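Flagellar basal body protein (Helicobacter pylori, PDB 5NPY) is a FlgE-type flagellar hook protein that probably polymerises into the curved hook joining the basal body to the flagellar filament. Local coordinates at residues Q275-G280 with M379-D384. Numbering follows the deposited sequence.
Sequences QFKTLG and MTNSND. With 144 (tris-hydroxymethyl-methyl-ammonium), chain B.
Lys277 reaches from the loop between strand 275-276 and helix 279-289 to Asn381, Ser382 and Asp384, where strand 370-381 runs out into a loop. Along 379-384, Thr380 faces the ligand and not the lysine: its OG1 donates to O3 of tris-hydroxymethyl-methyl-ammonium at 2.9 Å. Next, Asn381 lies across the lysine chain at about a right angle, its OD1 only 3.2 Å from Lys277 CE. The amide is fixed by other partners, Arg393 NE giving a hydrogen bond to OD1 and the carbonyl of Asn395 receiving one from ND2. Asn381 CB lies 3.8 Å from O4 of the ligand. Ser382 then offers its carbonyl: Lys277 NZ binds Ser382 O at 3.0 Å, with a C=O...N angle of 156° and the donor tilted somewhat out of the carbonyl plane. The lysine runs extended until its last torsion (chi4 86°) bends the ammonium to this oxygen. At Asp384 the link passes through water: one molecule accepts from Lys277 NZ and from Asp384 N (2.7 Å), a second accepts from NZ and donates to Asp384 OD2 (3.0 Å). Asp228 forms a salt bridge with the same ammonium and Arg246 one with Asp384 OD1, which Thr386 OG1 also hydrogen-bonds, probably balancing the buried charges. The lysine thus ties a five-stranded mixed sheet to a strand end of a neighbouring antiparallel sheet, where Thr380 and Asn381, opposite Thr397, form a classic beta bulge that lines part of the ligand pocket.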
loop_
_atom_site.group_PDB
_atom_site.type_symbol
_atom_site.label_atom_id
_atom_site.label_comp_id
_atom_site.label_asym_id
_atom_site.label_seq_id
_atom_site.Cartn_x
_atom_site.Cartn_y
_atom_site.Cartn_z
ATOM N N GLN A 275 12.704 25.488 29.880
ATOM C CA GLN A 275 11.812 24.842 28.927
ATOM C C GLN A 275 12.115 23.351 28.843
ATOM O O GLN A 275 13.249 22.917 29.019
ATOM C CB GLN A 275 11.910 25.498 27.548
ATOM C CG GLN A 275 11.472 26.960 27.571
ATOM C CD GLN A 275 10.778 27.435 26.298
ATOM O OE1 GLN A 275 10.838 26.787 25.249
ATOM N NE2 GLN A 275 10.122 28.584 26.388
ATOM N N PHE A 276 11.075 22.566 28.619
ATOM C CA PHE A 276 11.201 21.121 28.498
ATOM C C PHE A 276 10.207 20.647 27.464
ATOM O O PHE A 276 9.192 21.309 27.198
ATOM C CB PHE A 276 10.929 20.367 29.808
ATOM C CG PHE A 276 9.501 20.515 30.313
ATOM C CD1 PHE A 276 9.089 21.706 30.945
ATOM C CD2 PHE A 276 8.575 19.472 30.172
ATOM C CE1 PHE A 276 7.773 21.865 31.420
ATOM C CE2 PHE A 276 7.246 19.620 30.654
ATOM C CZ PHE A 276 6.845 20.827 31.277
ATOM N N LYS A 277 10.515 19.491 26.893
ATOM C CA LYS A 277 9.681 18.891 25.870
ATOM C C LYS A 277 9.476 17.409 26.179
ATOM O O LYS A 277 8.333 16.928 26.178
ATOM C CB LYS A 277 10.321 19.059 24.504
ATOM C CG LYS A 277 9.470 18.506 23.377
ATOM C CD LYS A 277 9.782 19.200 22.116
ATOM C CE LYS A 277 9.124 18.479 20.945
ATOM N NZ LYS A 277 7.726 18.915 20.704
ATOM N N THR A 278 10.563 16.683 26.471
ATOM C CA THR A 278 10.512 15.244 26.726
ATOM C C THR A 278 10.414 14.959 28.211
ATOM O O THR A 278 10.665 15.821 29.051
ATOM C CB THR A 278 11.756 14.528 26.202
ATOM O OG1 THR A 278 12.879 14.944 26.989
ATOM C CG2 THR A 278 12.001 14.804 24.721
ATOM N N LEU A 279 10.130 13.692 28.525
ATOM C CA LEU A 279 10.170 13.260 29.921
ATOM C C LEU A 279 11.580 13.383 30.480
ATOM O O LEU A 279 11.764 13.727 31.657
ATOM C CB LEU A 279 9.661 11.819 30.049
ATOM C CG LEU A 279 8.169 11.573 29.796
ATOM C CD1 LEU A 279 7.888 10.085 29.837
ATOM C CD2 LEU A 279 7.301 12.328 30.806
ATOM N N GLY A 280 12.587 13.097 29.645
ATOM C CA GLY A 280 13.959 13.331 30.048
ATOM C C GLY A 280 14.230 14.790 30.371
ATOM O O GLY A 280 14.738 15.110 31.446
ATOM N N MET A 379 3.399 6.935 18.941
ATOM C CA MET A 379 3.790 8.333 18.726
ATOM C C MET A 379 4.794 8.789 19.766
ATOM O O MET A 379 4.594 8.593 20.965
ATOM C CB MET A 379 2.596 9.272 18.761
ATOM C CG MET A 379 2.928 10.670 18.239
ATOM S SD MET A 379 1.379 11.615 18.036
ATOM C CE MET A 379 1.391 12.606 19.509
ATOM N N THR A 380 5.855 9.438 19.307
ATOM C CA THR A 380 6.973 9.759 20.178
ATOM C C THR A 380 7.244 11.243 20.287
ATOM O O THR A 380 7.871 11.666 21.264
ATOM C CB THR A 380 8.259 9.069 19.679
ATOM O OG1 THR A 380 8.523 9.490 18.322
ATOM C CG2 THR A 380 8.109 7.549 19.712
ATOM N N ASN A 381 6.818 12.030 19.312
ATOM C CA ASN A 381 7.108 13.448 19.268
ATOM C C ASN A 381 5.958 14.164 18.582
ATOM O O ASN A 381 5.477 13.709 17.542
ATOM C CB ASN A 381 8.409 13.755 18.512
ATOM C CG ASN A 381 8.892 15.155 18.766
ATOM O OD1 ASN A 381 9.343 15.470 19.862
ATOM N ND2 ASN A 381 8.763 16.017 17.770
ATOM N N SER A 382 5.535 15.284 19.150
ATOM C CA SER A 382 4.464 16.056 18.537
ATOM C C SER A 382 5.023 17.366 17.991
ATOM O O SER A 382 6.019 17.897 18.501
ATOM C CB SER A 382 3.336 16.315 19.540
ATOM O OG SER A 382 3.731 17.312 20.452
ATOM N N ASN A 383 4.408 17.862 16.922
ATOM C CA ASN A 383 4.865 19.096 16.282
ATOM C C ASN A 383 4.233 20.289 17.004
ATOM O O ASN A 383 3.054 20.590 16.836
ATOM C CB ASN A 383 4.544 19.082 14.792
ATOM C CG ASN A 383 4.569 20.487 14.158
ATOM O OD1 ASN A 383 3.557 20.966 13.633
ATOM N ND2 ASN A 383 5.712 21.152 14.231
ATOM N N ASP A 384 5.038 20.955 17.822
ATOM C CA ASP A 384 4.632 22.141 18.542
ATOM C C ASP A 384 4.611 23.328 17.571
ATOM O O ASP A 384 5.635 23.623 16.958
ATOM C CB ASP A 384 5.588 22.371 19.716
ATOM C CG ASP A 384 5.288 23.663 20.511
ATOM O OD1 ASP A 384 4.474 24.490 20.069
ATOM O OD2 ASP A 384 5.856 23.840 21.630
HETATM C C1 144 B . 13.969 10.755 18.144
HETATM N N 144 B . 12.698 10.175 18.578
HETATM C C2 144 B . 12.660 10.106 20.039
HETATM O O2 144 B . 13.368 9.015 20.574
HETATM C C3 144 B . 12.546 8.831 18.032
HETATM O O3 144 B . 11.193 8.435 18.057
HETATM C C4 144 B . 11.522 10.953 18.150
HETATM O O4 144 B . 11.724 12.168 17.463
HETATM O O HOH W 1 7.686 20.494 18.090
HETATM O O HOH W 2 7.864 21.623 21.779
#